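Local coordinates for putative hydrolase (Acinetobacter sp. NBRC 100985, PDB 4XUK) that hydrolyses organophosphates as a zinc-binding member of the metallo-beta-lactamase superfamily, probably with lactonase activity as well, at the interface of chains A and B. Numbering follows the deposited sequence. Chains: chain A/B, Putative hydrolase.

The interface of chains A and B. Residues chain A 23, 25, 50, 55-57, 267-268; chain B 288-290.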
loop_
_atom_site.group_PDB
_atom_site.type_symbol
_atom_site.label_atom_id
_atom_site.label_comp_id
_atom_site.label_asym_id
_atom_site.label_seq_id
_atom_site.Cartn_x
_atom_site.Cartn_y
_atom_site.Cartn_z
ATOM N N THR A 23 4.736 -1.275 -14.126
ATOM C CA THR A 23 3.329 -0.912 -14.064
ATOM C C THR A 23 2.775 -0.713 -15.471
ATOM O O THR A 23 3.346 0.042 -16.264
ATOM C CB THR A 23 3.146 0.388 -13.274
ATOM O OG1 THR A 23 3.770 0.260 -11.991
ATOM C CG2 THR A 23 1.676 0.681 -13.078
ATOM N N PHE A 25 -0.659 0.382 -17.970
ATOM C CA PHE A 25 -1.909 1.138 -17.979
ATOM C C PHE A 25 -2.791 0.628 -19.114
ATOM O O PHE A 25 -2.673 1.078 -20.252
ATOM C CB PHE A 25 -1.632 2.639 -18.118
ATOM C CG PHE A 25 -0.890 3.222 -16.948
ATOM C CD1 PHE A 25 0.494 3.179 -16.900
ATOM C CD2 PHE A 25 -1.580 3.802 -15.893
ATOM C CE1 PHE A 25 1.179 3.698 -15.818
ATOM C CE2 PHE A 25 -0.898 4.330 -14.809
ATOM C CZ PHE A 25 0.488 4.273 -14.775
ATOM N N GLN A 50 -8.208 7.121 -14.601
ATOM C CA GLN A 50 -7.286 8.008 -15.289
ATOM C C GLN A 50 -7.267 7.767 -16.811
ATOM O O GLN A 50 -7.287 6.669 -17.263
ATOM C CB GLN A 50 -5.878 8.004 -14.682
ATOM C CG GLN A 50 -5.601 6.985 -13.579
ATOM C CD GLN A 50 -4.162 6.436 -13.567
ATOM O OE1 GLN A 50 -3.958 5.260 -13.537
ATOM N NE2 GLN A 50 -3.174 7.320 -13.564
ATOM N N GLN A 55 -4.408 1.401 -14.201
ATOM C CA GLN A 55 -3.091 1.090 -13.646
ATOM C C GLN A 55 -3.068 -0.341 -13.130
ATOM O O GLN A 55 -3.967 -0.742 -12.385
ATOM C CB GLN A 55 -2.754 2.062 -12.512
ATOM C CG GLN A 55 -1.317 1.939 -12.000
ATOM C CD GLN A 55 -0.986 2.964 -10.927
ATOM O OE1 GLN A 55 -1.676 3.973 -10.775
ATOM N NE2 GLN A 55 0.072 2.706 -10.177
ATOM N N THR A 56 -2.056 -1.110 -13.536
ATOM C CA THR A 56 -1.988 -2.520 -13.185
ATOM C C THR A 56 -0.546 -2.902 -12.903
ATOM O O THR A 56 0.311 -2.803 -13.783
ATOM C CB THR A 56 -2.533 -3.383 -14.330
ATOM O OG1 THR A 56 -3.872 -2.962 -14.622
ATOM C CG2 THR A 56 -2.528 -4.867 -13.951
ATOM N N SER A 57 -0.277 -3.310 -11.665
ATOM C CA SER A 57 1.063 -3.749 -11.294
ATOM C C SER A 57 1.385 -5.090 -11.950
ATOM O O SER A 57 0.483 -5.867 -12.298
ATOM C CB SER A 57 1.191 -3.879 -9.777
ATOM O OG SER A 57 0.993 -2.645 -9.119
ATOM N N PRO A 267 -2.333 -4.325 -6.782
ATOM C CA PRO A 267 -1.404 -3.217 -6.510
ATOM C C PRO A 267 -0.227 -3.597 -5.621
ATOM O O PRO A 267 -0.433 -4.073 -4.486
ATOM C CB PRO A 267 -2.296 -2.185 -5.816
ATOM C CG PRO A 267 -3.649 -2.404 -6.459
ATOM C CD PRO A 267 -3.740 -3.911 -6.626
ATOM N N PHE A 268 0.987 -3.400 -6.141
ATOM C CA PHE A 268 2.213 -3.709 -5.397
ATOM C C PHE A 268 2.135 -3.187 -3.973
ATOM O O PHE A 268 1.737 -2.036 -3.753
ATOM C CB PHE A 268 3.445 -3.118 -6.097
ATOM C CG PHE A 268 4.729 -3.377 -5.362
ATOM C CD1 PHE A 268 5.444 -4.543 -5.591
ATOM C CD2 PHE A 268 5.207 -2.466 -4.424
ATOM C CE1 PHE A 268 6.606 -4.794 -4.909
ATOM C CE2 PHE A 268 6.380 -2.712 -3.733
ATOM C CZ PHE A 268 7.079 -3.865 -3.978
ATOM N N HIS B 288 -2.253 3.757 -5.528
ATOM C CA HIS B 288 -1.672 2.601 -6.198
ATOM C C HIS B 288 -0.203 2.915 -6.483
ATOM O O HIS B 288 0.099 3.885 -7.187
ATOM C CB HIS B 288 -2.448 2.349 -7.506
ATOM C CG HIS B 288 -2.108 1.057 -8.185
ATOM N ND1 HIS B 288 -2.981 0.411 -9.035
ATOM C CD2 HIS B 288 -0.985 0.300 -8.155
ATOM C CE1 HIS B 288 -2.415 -0.695 -9.487
ATOM N NE2 HIS B 288 -1.203 -0.785 -8.969
ATOM N N PHE B 289 0.717 2.143 -5.934
ATOM C CA PHE B 289 2.167 2.319 -6.110
ATOM C C PHE B 289 2.593 2.600 -7.573
ATOM O O PHE B 289 2.157 1.826 -8.446
ATOM C CB PHE B 289 2.877 1.091 -5.554
ATOM C CG PHE B 289 4.347 1.243 -5.367
ATOM C CD1 PHE B 289 5.196 1.259 -6.439
ATOM C CD2 PHE B 289 4.884 1.302 -4.108
ATOM C CE1 PHE B 289 6.558 1.372 -6.258
ATOM C CE2 PHE B 289 6.224 1.431 -3.926
ATOM C CZ PHE B 289 7.064 1.472 -5.000
ATOM N N LYS B 290 3.331 3.647 -7.781
ATOM C CA LYS B 290 3.837 4.023 -9.052
ATOM C C LYS B 290 5.326 4.024 -9.003
ATOM O O LYS B 290 5.928 4.810 -8.326
ATOM C CB LYS B 290 3.394 5.412 -9.453
ATOM C CG LYS B 290 1.941 5.548 -9.826
ATOM C CD LYS B 290 1.661 6.869 -10.503
ATOM C CE LYS B 290 0.550 6.739 -11.504
ATOM N NZ LYS B 290 -0.596 7.641 -11.322
HETATM O O HOH W 1 -0.062 -0.246 -4.487
HETATM O O HOH W 2 2.398 -0.513 -9.722
#
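B:His288, close to the C-terminus of its chain, inserts its imidazole between A:Gln55 and A:Pro267. The carboxamide of A:Gln55 stacks on one face, the two planes 14° apart and CD 3.5 Å from CG of the imidazole. Its NE2 makes a weak hydrogen bond to the carbonyl O of B:His288 (3.2 Å); the same NE2 approaches O of B:Phe289 more closely, but its N-H points elsewhere and no bond forms. On the opposite face CB of A:Pro267 sits 3.7 Å from the ring centroid, a CH-pi contact displaced toward the rim. With CG anti to the backbone N (chi1 -170°), the histidine points its ring tip at strand 54-64, where NE2 and the hydroxyl OG of A:Ser57 share a 2.9 Å hydrogen bond of undecided direction. That hydroxyl is positioned in turn by the backbone N of A:Phe268, a residue that also touches chain B; the N donates to OG nearly straight, 167° at H. Flanked on both faces and tethered at NE2, the imidazole should have little freedom to rotate.

Beside it, the rings of A:Phe268 and B:Phe289 meet edge to face, centroids 5.0 Å apart, with CD2 of A:Phe268 over the rim of its partner.

The water-bridged groups and the lysine end are looser. One water joins the carbonyl O of A:Phe268 to the N of B:Phe289. Another, at the margin of the packed site, lies 2.6 Å from OG of A:Ser57 and links it and the hydroxyl of A:Thr23 to O of B:Phe289. The two-fold symmetry repeats this patch with the chains exchanged, which is compatible with a dimer but does not prove one in solution. B:Lys290, bent at chi3 and chi4, packs CG against the A:Gln55 amide, 3.4 Å from NE2, while its CE reaches CZ of A:Phe25 at 4.1 Å.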